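Local atomic coordinates of cellulose biosynthesis protein BcsG (Salmonella typhimurium LT2, PDB entry 5OLT), a protein that is required for cellulose biosynthesis and carries a zinc-binding extramembrane domain of the alkaline phosphatase family, the part present here. Residues M171-P177 / A193-W198; F141-M147 / R209-N215; H82-H87 / F242-D246. All blocks are in the same frame, centred on the assembly; numbering follows the deposited sequence. Where two conformers were deposited one is given.

Contact 1 (M171-P177 / A193-W198); sequences MNQSGLP and AVLNRW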
loop_
_atom_site.group_PDB
_atom_site.type_symbol
_atom_site.label_atom_id
_atom_site.label_comp_id
_atom_site.label_asym_id
_atom_site.label_seq_id
_atom_site.Cartn_x
_atom_site.Cartn_y
_atom_site.Cartn_z
ATOM N N MET A 171 -19.584 0.348 -3.337
ATOM C CA MET A 171 -20.318 1.612 -3.400
ATOM C C MET A 171 -20.938 1.795 -4.780
ATOM O O MET A 171 -20.403 1.327 -5.795
ATOM C CB MET A 171 -19.434 2.798 -3.029
ATOM C CG MET A 171 -19.114 2.839 -1.544
ATOM S SD MET A 171 -18.197 4.289 -0.995
ATOM C CE MET A 171 -19.151 5.631 -1.729
ATOM N N ASN A 172 -22.105 2.431 -4.792
ATOM C CA ASN A 172 -22.863 2.651 -6.016
ATOM C C ASN A 172 -21.990 3.252 -7.137
ATOM O O ASN A 172 -21.352 4.284 -6.935
ATOM C CB ASN A 172 -24.027 3.593 -5.712
ATOM C CG ASN A 172 -24.861 3.917 -6.946
ATOM O OD1 ASN A 172 -25.044 3.075 -7.828
ATOM N ND2 ASN A 172 -25.382 5.149 -7.002
ATOM N N GLN A 173 -22.021 2.605 -8.291
ATOM C CA GLN A 173 -21.320 3.050 -9.485
ATOM C C GLN A 173 -22.262 3.573 -10.583
ATOM O O GLN A 173 -21.797 4.002 -11.636
ATOM C CB GLN A 173 -20.489 1.887 -10.026
ATOM C CG GLN A 173 -19.340 1.524 -9.076
ATOM C CD GLN A 173 -18.565 0.315 -9.535
ATOM O OE1 GLN A 173 -19.119 -0.617 -10.121
ATOM N NE2 GLN A 173 -17.284 0.288 -9.207
ATOM N N SER A 174 -23.581 3.526 -10.348
ATOM C CA SER A 174 -24.546 4.003 -11.360
ATOM C C SER A 174 -24.313 5.470 -11.650
ATOM O O SER A 174 -24.097 6.261 -10.718
ATOM C CB SER A 174 -25.999 3.855 -10.872
ATOM O OG SER A 174 -26.287 2.519 -10.540
ATOM N N GLY A 175 -24.377 5.847 -12.931
ATOM C CA GLY A 175 -24.287 7.252 -13.297
ATOM C C GLY A 175 -22.871 7.798 -13.373
ATOM O O GLY A 175 -22.693 8.957 -13.703
ATOM N N LEU A 176 -21.863 6.986 -13.051
ATOM C CA LEU A 176 -20.494 7.480 -13.158
ATOM C C LEU A 176 -20.025 7.535 -14.603
ATOM O O LEU A 176 -20.340 6.650 -15.363
ATOM C CB LEU A 176 -19.541 6.588 -12.371
ATOM C CG LEU A 176 -19.673 6.591 -10.847
ATOM C CD1 LEU A 176 -18.772 5.491 -10.319
ATOM C CD2 LEU A 176 -19.289 7.953 -10.272
ATOM N N PRO A 177 -19.250 8.578 -14.972
ATOM C CA PRO A 177 -18.713 8.593 -16.326
ATOM C C PRO A 177 -17.611 7.552 -16.511
ATOM O O PRO A 177 -16.888 7.214 -15.569
ATOM C CB PRO A 177 -18.161 10.012 -16.491
ATOM C CG PRO A 177 -18.003 10.553 -15.131
ATOM C CD PRO A 177 -18.819 9.750 -14.185
ATOM N N ALA A 193 -14.570 11.482 -10.520
ATOM C CA ALA A 193 -16.019 11.304 -10.274
ATOM C C ALA A 193 -16.290 10.343 -9.115
ATOM O O ALA A 193 -17.150 10.610 -8.273
ATOM C CB ALA A 193 -16.720 10.827 -11.526
ATOM N N VAL A 194 -15.533 9.238 -9.049
ATOM C CA VAL A 194 -15.671 8.299 -7.939
ATOM C C VAL A 194 -15.339 9.006 -6.610
ATOM O O VAL A 194 -16.056 8.846 -5.616
ATOM C CB VAL A 194 -14.731 7.081 -8.127
ATOM C CG1 VAL A 194 -14.748 6.191 -6.898
ATOM C CG2 VAL A 194 -15.145 6.249 -9.340
ATOM N N LEU A 195 -14.261 9.792 -6.587
ATOM C CA LEU A 195 -13.804 10.438 -5.352
ATOM C C LEU A 195 -14.791 11.535 -4.946
ATOM O O LEU A 195 -15.039 11.704 -3.762
ATOM C CB LEU A 195 -12.391 11.014 -5.524
ATOM C CG LEU A 195 -11.321 9.924 -5.529
ATOM C CD1 LEU A 195 -10.043 10.478 -6.183
ATOM C CD2 LEU A 195 -11.040 9.444 -4.093
ATOM N N ASN A 196 -15.316 12.282 -5.910
ATOM C CA ASN A 196 -16.290 13.330 -5.571
ATOM C C ASN A 196 -17.590 12.745 -5.014
ATOM O O ASN A 196 -18.199 13.334 -4.099
ATOM C CB ASN A 196 -16.551 14.220 -6.761
ATOM C CG ASN A 196 -15.495 15.301 -6.898
ATOM O OD1 ASN A 196 -14.892 15.745 -5.912
ATOM N ND2 ASN A 196 -15.279 15.751 -8.122
ATOM N N ARG A 197 -17.997 11.596 -5.534
ATOM C CA ARG A 197 -19.169 10.890 -5.007
ATOM C C ARG A 197 -18.906 10.454 -3.567
ATOM O O ARG A 197 -19.741 10.599 -2.679
ATOM C CB ARG A 197 -19.534 9.703 -5.912
ATOM C CG ARG A 197 -20.645 8.839 -5.306
ATOM C CD ARG A 197 -21.157 7.812 -6.293
ATOM N NE ARG A 197 -21.865 8.454 -7.415
ATOM C CZ ARG A 197 -22.491 7.802 -8.391
ATOM N NH1 ARG A 197 -22.535 6.474 -8.407
ATOM N NH2 ARG A 197 -23.109 8.502 -9.349
ATOM N N TRP A 198 -17.703 9.934 -3.299
ATOM C CA TRP A 198 -17.317 9.576 -1.949
ATOM C C TRP A 198 -17.373 10.797 -1.010
ATOM O O TRP A 198 -17.909 10.717 0.107
ATOM C CB TRP A 198 -15.895 8.984 -1.990
ATOM C CG TRP A 198 -15.304 8.707 -0.655
ATOM C CD1 TRP A 198 -15.485 7.583 0.092
ATOM C CD2 TRP A 198 -14.473 9.572 0.116
ATOM N NE1 TRP A 198 -14.824 7.686 1.279
ATOM C CE2 TRP A 198 -14.187 8.899 1.335
ATOM C CE3 TRP A 198 -13.926 10.844 -0.102
ATOM C CZ2 TRP A 198 -13.375 9.455 2.322
ATOM C CZ3 TRP A 198 -13.140 11.404 0.892
ATOM C CH2 TRP A 198 -12.880 10.711 2.095
#
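R197 reaches out of helix 191-203 and ends among the backbone carbonyls of 171-177. Its NH1 and NH2 both donate to S174 O, each at 2.8 Å, so two nitrogens hold one oxygen end-on. NH1 also bonds N172 O at 2.9 Å. Both acceptors lie close to the guanidinium plane, but the carbonyls are used differently: NH2 arrives in the plane of the S174 carbonyl, whereas NH1 meets N172 O from well above its plane. The arginine chain starts extended, with CG anti to the backbone N (chi1 173°), and bends at chi3 (-67°), which turns the flat group against the loop. L176 CD2 sits over the centre of one guanidinium face, 3.7 Å from R197 CZ.

The carbonyls are presented by two overlapping turns. N172 OD1 accepts from S174 N, an Asx turn, and additionally from S174 OG; a type II beta turn runs from Q173 to L176, with G175 at positive phi. From here the chain enters strand 178-181, half of the small hairpin that precedes the helix.

Packing is close beside the arginine. L176 CD1 lies 3.8 Å from V194 CG2, the two side chains crossing at about a right angle, and P177 CD rests 3.6 Å from A193 CB. V194 is buried, with M146 and F214 of the central sheet beneath it. At the M171 end the fit is looser: in one of its two conformers, M171 SD approaches the indole edge of W198, 4.4 Å from CD1, while W198 NE1 is bonded to T212 of the sheet. The solvent side is formed by N172, S174, G175 and P177, all exposed; there N172 ND2 and R197 NH1, both donors, add no bond.

Contact 2 (F141-M147 / R209-N215); sequences FTQHLMM and RSATFFN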
loop_
_atom_site.group_PDB
_atom_site.type_symbol
_atom_site.label_atom_id
_atom_site.label_comp_id
_atom_site.label_asym_id
_atom_site.label_seq_id
_atom_site.Cartn_x
_atom_site.Cartn_y
_atom_site.Cartn_z
ATOM N N PHE A 141 -15.293 2.962 13.180
ATOM C CA PHE A 141 -15.170 3.479 11.818
ATOM C C PHE A 141 -16.066 2.684 10.865
ATOM O O PHE A 141 -15.901 1.454 10.725
ATOM C CB PHE A 141 -13.727 3.386 11.300
ATOM C CG PHE A 141 -12.751 4.310 11.979
ATOM C CD1 PHE A 141 -12.289 4.063 13.280
ATOM C CD2 PHE A 141 -12.240 5.422 11.289
ATOM C CE1 PHE A 141 -11.362 4.902 13.887
ATOM C CE2 PHE A 141 -11.317 6.266 11.910
ATOM C CZ PHE A 141 -10.882 6.016 13.212
ATOM N N THR A 142 -16.969 3.374 10.182
ATOM C CA THR A 142 -17.816 2.787 9.154
ATOM C C THR A 142 -16.902 2.313 8.014
ATOM O O THR A 142 -16.018 3.058 7.602
ATOM C CB THR A 142 -18.792 3.869 8.671
ATOM O OG1 THR A 142 -19.630 4.239 9.775
ATOM C CG2 THR A 142 -19.702 3.379 7.552
ATOM N N GLN A 143 -17.126 1.120 7.497
ATOM C CA GLN A 143 -16.297 0.544 6.441
ATOM C C GLN A 143 -16.943 0.735 5.087
ATOM O O GLN A 143 -18.147 0.558 4.919
ATOM C CB GLN A 143 -16.127 -0.951 6.749
ATOM C CG GLN A 143 -15.193 -1.725 5.841
ATOM C CD GLN A 143 -15.142 -3.181 6.286
ATOM O OE1 GLN A 143 -15.842 -4.055 5.729
ATOM N NE2 GLN A 143 -14.366 -3.439 7.321
ATOM N N HIS A 144 -16.141 1.148 4.100
ATOM C CA HIS A 144 -16.632 1.332 2.738
ATOM C C HIS A 144 -15.664 0.677 1.776
ATOM O O HIS A 144 -14.442 0.713 1.984
ATOM C CB HIS A 144 -16.785 2.816 2.342
ATOM C CG HIS A 144 -17.783 3.583 3.163
ATOM N ND1 HIS A 144 -19.139 3.380 3.058
ATOM C CD2 HIS A 144 -17.624 4.618 4.025
ATOM C CE1 HIS A 144 -19.773 4.220 3.858
ATOM N NE2 HIS A 144 -18.876 4.975 4.467
ATOM N N LEU A 145 -16.225 0.124 0.716
ATOM C CA LEU A 145 -15.455 -0.437 -0.387
ATOM C C LEU A 145 -15.892 0.292 -1.638
ATOM O O LEU A 145 -17.068 0.345 -1.940
ATOM C CB LEU A 145 -15.785 -1.916 -0.488
ATOM C CG LEU A 145 -15.188 -2.658 -1.676
ATOM C CD1 LEU A 145 -13.653 -2.623 -1.616
ATOM C CD2 LEU A 145 -15.722 -4.091 -1.681
ATOM N N MET A 146 -14.899 0.790 -2.373
ATOM C CA MET A 146 -15.111 1.597 -3.537
ATOM C C MET A 146 -14.160 1.122 -4.607
ATOM O O MET A 146 -12.990 0.793 -4.299
ATOM C CB MET A 146 -14.771 3.039 -3.140
ATOM C CG MET A 146 -15.186 4.083 -4.124
ATOM S SD MET A 146 -15.313 5.669 -3.263
ATOM C CE MET A 146 -13.629 6.215 -3.166
ATOM N N MET A 147 -14.613 1.114 -5.867
ATOM C CA MET A 147 -13.690 0.787 -6.973
ATOM C C MET A 147 -14.026 1.645 -8.170
ATOM O O MET A 147 -15.173 2.139 -8.298
ATOM C CB MET A 147 -13.778 -0.700 -7.373
ATOM C CG MET A 147 -13.406 -1.654 -6.253
ATOM S SD MET A 147 -13.205 -3.356 -6.791
ATOM C CE MET A 147 -12.893 -4.127 -5.188
ATOM N N ARG A 209 -16.902 8.866 11.685
ATOM C CA ARG A 209 -15.624 8.284 11.325
ATOM C C ARG A 209 -15.824 7.119 10.400
ATOM O O ARG A 209 -16.746 6.320 10.549
ATOM C CB ARG A 209 -14.691 7.988 12.506
ATOM C CG ARG A 209 -15.247 7.100 13.543
ATOM C CD ARG A 209 -14.303 6.856 14.707
ATOM N NE ARG A 209 -13.736 7.923 15.553
ATOM C CZ ARG A 209 -14.382 8.579 16.525
ATOM N NH1 ARG A 209 -15.681 8.394 16.699
ATOM N NH2 ARG A 209 -13.739 9.450 17.293
ATOM N N SER A 210 -14.960 7.061 9.402
ATOM C CA SER A 210 -15.116 6.047 8.359
ATOM C C SER A 210 -13.766 5.662 7.813
ATOM O O SER A 210 -12.814 6.406 7.922
ATOM C CB SER A 210 -16.010 6.532 7.225
ATOM O OG SER A 210 -15.367 7.529 6.441
ATOM N N ALA A 211 -13.723 4.491 7.200
ATOM C CA ALA A 211 -12.495 3.962 6.599
ATOM C C ALA A 211 -12.906 3.332 5.293
ATOM O O ALA A 211 -13.745 2.440 5.264
ATOM C CB ALA A 211 -11.829 2.943 7.511
ATOM N N THR A 212 -12.301 3.795 4.201
ATOM C CA THR A 212 -12.652 3.383 2.859
ATOM C C THR A 212 -11.450 2.763 2.169
ATOM O O THR A 212 -10.354 3.336 2.175
ATOM C CB THR A 212 -13.139 4.608 2.041
ATOM O OG1 THR A 212 -14.289 5.128 2.677
ATOM C CG2 THR A 212 -13.495 4.231 0.628
ATOM N N PHE A 213 -11.687 1.599 1.549
ATOM C CA PHE A 213 -10.744 0.954 0.653
ATOM C C PHE A 213 -11.173 1.220 -0.774
ATOM O O PHE A 213 -12.295 0.848 -1.177
ATOM C CB PHE A 213 -10.713 -0.554 0.932
ATOM C CG PHE A 213 -9.725 -1.299 0.091
ATOM C CD1 PHE A 213 -8.357 -1.126 0.331
ATOM C CD2 PHE A 213 -10.137 -2.147 -0.924
ATOM C CE1 PHE A 213 -7.420 -1.826 -0.438
ATOM C CE2 PHE A 213 -9.191 -2.849 -1.732
ATOM C CZ PHE A 213 -7.838 -2.657 -1.474
ATOM N N PHE A 214 -10.295 1.870 -1.538
ATOM C CA PHE A 214 -10.608 2.256 -2.909
ATOM C C PHE A 214 -9.581 1.633 -3.857
ATOM O O PHE A 214 -8.391 1.929 -3.719
ATOM C CB PHE A 214 -10.580 3.802 -2.994
ATOM C CG PHE A 214 -10.789 4.408 -4.378
ATOM C CD1 PHE A 214 -11.449 3.737 -5.442
ATOM C CD2 PHE A 214 -10.310 5.714 -4.623
ATOM C CE1 PHE A 214 -11.623 4.341 -6.679
ATOM C CE2 PHE A 214 -10.507 6.315 -5.870
ATOM C CZ PHE A 214 -11.149 5.639 -6.898
ATOM N N ASN A 215 -10.027 0.765 -4.783
ATOM C CA ASN A 215 -9.107 0.132 -5.723
ATOM C C ASN A 215 -9.299 0.695 -7.136
ATOM O O ASN A 215 -10.424 0.843 -7.604
ATOM C CB ASN A 215 -9.268 -1.403 -5.717
ATOM C CG ASN A 215 -8.263 -2.066 -6.613
ATOM O OD1 ASN A 215 -8.566 -2.387 -7.759
ATOM N ND2 ASN A 215 -7.049 -2.290 -6.093
HETATM O O HOH W 1 -18.977 6.160 12.483
#
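Two neighbouring parallel strands, 142-147 at the border of the central mixed sheet and 210-216 next inward, pair here over six residues, with their directions 15° apart. T142 N donates to R209 O, A211 N to T142 O (2.7 Å), H144 N to A211 O, F213 N to H144 O, M146 N to F213 O and N215 N to M146 O.

Where the pair begins, R209 folds back over F141: its CD lies over the ring centre, 3.7 Å from the F141 centroid, in a CH-pi contact. CG of R209 stands between the backbone N and the carbonyl carbon (chi1 57°) and the chain bends again at chi3; the guanidinium itself is turned steeply to the ring, 71° between planes, and the cation-pi approach is long and at most weakly attractive.

The face bearing T142, H144, M146, S210, T212 and F214 turns towards helix 191-203. In one of its two conformers, M146 bends at chi3 and sets CE over the F214 ring, 3.8 Å from its centroid, with SD farther above the same face, a Met-aromatic contact. T212 OG1 has its hydrogen bond with W198. On the other face, L145 CD1 meets the F213 ring edge at CD2 (3.6 Å), the two side chains pointing the same way. L145 also packs on helix 156-162, while helix 132-138 covers Q143 and A211 further back. The side chain of N215 lies about 6 Å from the zinc ion, its ND2 bonded to the zinc ligand E266. Such a pair, connected by a long crossover that includes helices 156-162 and 191-203 and a small hairpin, is typical of the helix-flanked mixed sheet of the alkaline phosphatase fold, with the metal site at the C-terminal ends of its parallel strands.

Contact 3 (H82-H87 / F242-D246); sequences HPLWSH and FDELD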
loop_
_atom_site.group_PDB
_atom_site.type_symbol
_atom_site.label_atom_id
_atom_site.label_comp_id
_atom_site.label_asym_id
_atom_site.label_seq_id
_atom_site.Cartn_x
_atom_site.Cartn_y
_atom_site.Cartn_z
ATOM N N HIS A 82 5.878 15.204 -11.480
ATOM C CA HIS A 82 4.478 15.549 -11.371
ATOM C C HIS A 82 4.218 16.180 -9.988
ATOM O O HIS A 82 4.726 15.661 -8.992
ATOM C CB HIS A 82 3.580 14.322 -11.545
ATOM C CG HIS A 82 2.152 14.706 -11.734
ATOM N ND1 HIS A 82 1.348 15.124 -10.694
ATOM C CD2 HIS A 82 1.409 14.835 -12.870
ATOM C CE1 HIS A 82 0.166 15.480 -11.182
ATOM N NE2 HIS A 82 0.175 15.297 -12.498
ATOM N N PRO A 83 3.443 17.287 -9.923
ATOM C CA PRO A 83 3.204 17.961 -8.654
ATOM C C PRO A 83 2.604 17.068 -7.567
ATOM O O PRO A 83 2.793 17.365 -6.398
ATOM C CB PRO A 83 2.206 19.081 -9.005
ATOM C CG PRO A 83 2.285 19.261 -10.477
ATOM C CD PRO A 83 2.907 18.044 -11.084
ATOM N N LEU A 84 1.918 15.976 -7.917
ATOM C CA LEU A 84 1.299 15.100 -6.896
ATOM C C LEU A 84 2.329 14.675 -5.853
ATOM O O LEU A 84 2.030 14.685 -4.654
ATOM C CB LEU A 84 0.680 13.853 -7.557
ATOM C CG LEU A 84 0.081 12.820 -6.566
ATOM C CD1 LEU A 84 -1.165 13.386 -5.902
ATOM C CD2 LEU A 84 -0.202 11.554 -7.358
ATOM N N TRP A 85 3.539 14.315 -6.282
ATOM C CA TRP A 85 4.503 13.755 -5.345
ATOM C C TRP A 85 4.871 14.739 -4.273
ATOM O O TRP A 85 5.118 14.334 -3.159
ATOM C CB TRP A 85 5.773 13.201 -6.029
ATOM C CG TRP A 85 5.420 12.304 -7.170
ATOM C CD1 TRP A 85 5.713 12.513 -8.495
ATOM C CD2 TRP A 85 4.687 11.075 -7.104
ATOM N NE1 TRP A 85 5.196 11.503 -9.252
ATOM C CE2 TRP A 85 4.579 10.595 -8.431
ATOM C CE3 TRP A 85 4.112 10.309 -6.044
ATOM C CZ2 TRP A 85 3.906 9.412 -8.739
ATOM C CZ3 TRP A 85 3.450 9.142 -6.373
ATOM C CH2 TRP A 85 3.352 8.716 -7.705
ATOM N N SER A 86 4.891 16.017 -4.629
ATOM C CA SER A 86 5.269 17.044 -3.695
ATOM C C SER A 86 4.143 17.396 -2.724
ATOM O O SER A 86 4.395 18.137 -1.759
ATOM C CB SER A 86 5.755 18.289 -4.471
ATOM O OG SER A 86 4.661 18.938 -5.078
ATOM N N HIS A 87 2.921 16.883 -2.951
ATOM C CA HIS A 87 1.799 17.261 -2.143
ATOM C C HIS A 87 1.580 16.385 -0.924
ATOM O O HIS A 87 0.895 16.768 -0.001
ATOM C CB HIS A 87 0.574 17.438 -3.043
ATOM C CG HIS A 87 0.736 18.574 -4.017
ATOM N ND1 HIS A 87 -0.014 18.692 -5.164
ATOM C CD2 HIS A 87 1.606 19.614 -4.039
ATOM C CE1 HIS A 87 0.351 19.772 -5.829
ATOM N NE2 HIS A 87 1.350 20.335 -5.181
ATOM N N PHE A 242 -2.872 11.247 -12.033
ATOM C CA PHE A 242 -2.209 12.093 -11.056
ATOM C C PHE A 242 -2.846 13.477 -11.029
ATOM O O PHE A 242 -2.982 14.069 -9.961
ATOM C CB PHE A 242 -0.710 12.193 -11.339
ATOM C CG PHE A 242 0.025 10.865 -11.313
ATOM C CD1 PHE A 242 -0.495 9.737 -10.689
ATOM C CD2 PHE A 242 1.296 10.781 -11.910
ATOM C CE1 PHE A 242 0.226 8.546 -10.723
ATOM C CE2 PHE A 242 2.006 9.584 -11.940
ATOM C CZ PHE A 242 1.464 8.466 -11.327
ATOM N N ASP A 243 -3.252 13.989 -12.195
ATOM C CA ASP A 243 -3.985 15.265 -12.234
ATOM C C ASP A 243 -5.331 15.172 -11.520
ATOM O O ASP A 243 -5.711 16.117 -10.791
ATOM C CB ASP A 243 -4.195 15.693 -13.692
ATOM C CG ASP A 243 -2.912 16.281 -14.330
ATOM O OD1 ASP A 243 -1.962 16.653 -13.585
ATOM O OD2 ASP A 243 -2.898 16.368 -15.592
ATOM N N GLU A 244 -6.019 14.021 -11.644
ATOM C CA GLU A 244 -7.286 13.872 -10.946
ATOM C C GLU A 244 -7.087 13.741 -9.441
ATOM O O GLU A 244 -7.859 14.319 -8.686
ATOM C CB GLU A 244 -8.093 12.716 -11.511
ATOM C CG GLU A 244 -8.627 13.052 -12.894
ATOM C CD GLU A 244 -9.699 12.098 -13.378
ATOM O OE1 GLU A 244 -9.894 10.995 -12.814
ATOM O OE2 GLU A 244 -10.366 12.470 -14.388
ATOM N N LEU A 245 -6.065 12.994 -9.016
ATOM C CA LEU A 245 -5.800 12.894 -7.577
ATOM C C LEU A 245 -5.430 14.257 -7.005
ATOM O O LEU A 245 -5.912 14.621 -5.928
ATOM C CB LEU A 245 -4.701 11.870 -7.298
ATOM C CG LEU A 245 -5.076 10.418 -7.605
ATOM C CD1 LEU A 245 -3.837 9.545 -7.405
ATOM C CD2 LEU A 245 -6.235 9.945 -6.720
ATOM N N ASP A 246 -4.605 15.021 -7.717
ATOM C CA ASP A 246 -4.246 16.339 -7.226
ATOM C C ASP A 246 -5.435 17.273 -7.154
ATOM O O ASP A 246 -5.568 18.026 -6.182
ATOM C CB ASP A 246 -3.131 16.933 -8.087
ATOM C CG ASP A 246 -2.199 17.804 -7.294
ATOM O OD1 ASP A 246 -1.832 17.423 -6.146
ATOM O OD2 ASP A 246 -1.836 18.868 -7.820
#
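F242, on helix 234-255, fills the hollow between L84, W85 and H82. L84 CD2 reaches F242 CD1 at 3.8 Å, the two side chains crossing at about a right angle, while the other methyl, CD1, faces L245 CB at 4.1 Å. W85 directs the edge of its six-membered ring at the face of F242, CZ2 coming 3.7 Å from F242 CZ with the planes 70° apart. F242 in turn presents its own edge to the face of H82, so the three rings form an aromatic cluster of two T-shaped pairs. The indole N-H of W85 is spent on L79 O.

One step outward, H82 is contacted on both faces and at both nitrogens. Its CG is anti to the backbone N (chi1 -167°), which brings the imidazole against F242, whose CB lies over the ring centre, 3.4 Å from the centroid; P83 CD covers the opposite face, nearer the edge of the ring. In the ring plane, ND1 accepts from L84 N at 3.0 Å, a capping bond at the start of the short helix 84-87. NE2 on the far side donates to D243 OD1 at 2.8 Å, meeting the carboxylate from above its plane. The other oxygen of D243 is bonded to Q239.

At the more exposed side, H87 and D246 lie with ring and carboxylate nearly coplanar, 10° apart, and ND1 of H87 points at D246 OD1. The modelled separation, 2.4 Å, is very short and both residues have two conformers, so its exact length is doubtful. For H82 the chemistry is clearer: one ring nitrogen accepts and the other donates, consistent with a neutral imidazole protonated on NE2, which ties the turn before helix 84-87 to helix 234-255.

Overall arrangement
Contact 2 is the buried one, contact 3 is partly buried, and contact 1 lies at the surface, its centre about 22 Å from the centre of the chain. Contacts 1 and 2 join directly: helix 191-203 rests on the sheet through V194 and W198 against M146, and the loop 171-177 bonds the border strand through M171 N and L145 O. Contact 3 meets contact 1 where L245 packs on L195, but does not touch contact 2. The chemistry follows position: regular backbone pairing at the sheet's border strand, an arginine on loop carbonyls at the surface, and aromatic rings edged by histidine-carboxylate pairs between helices.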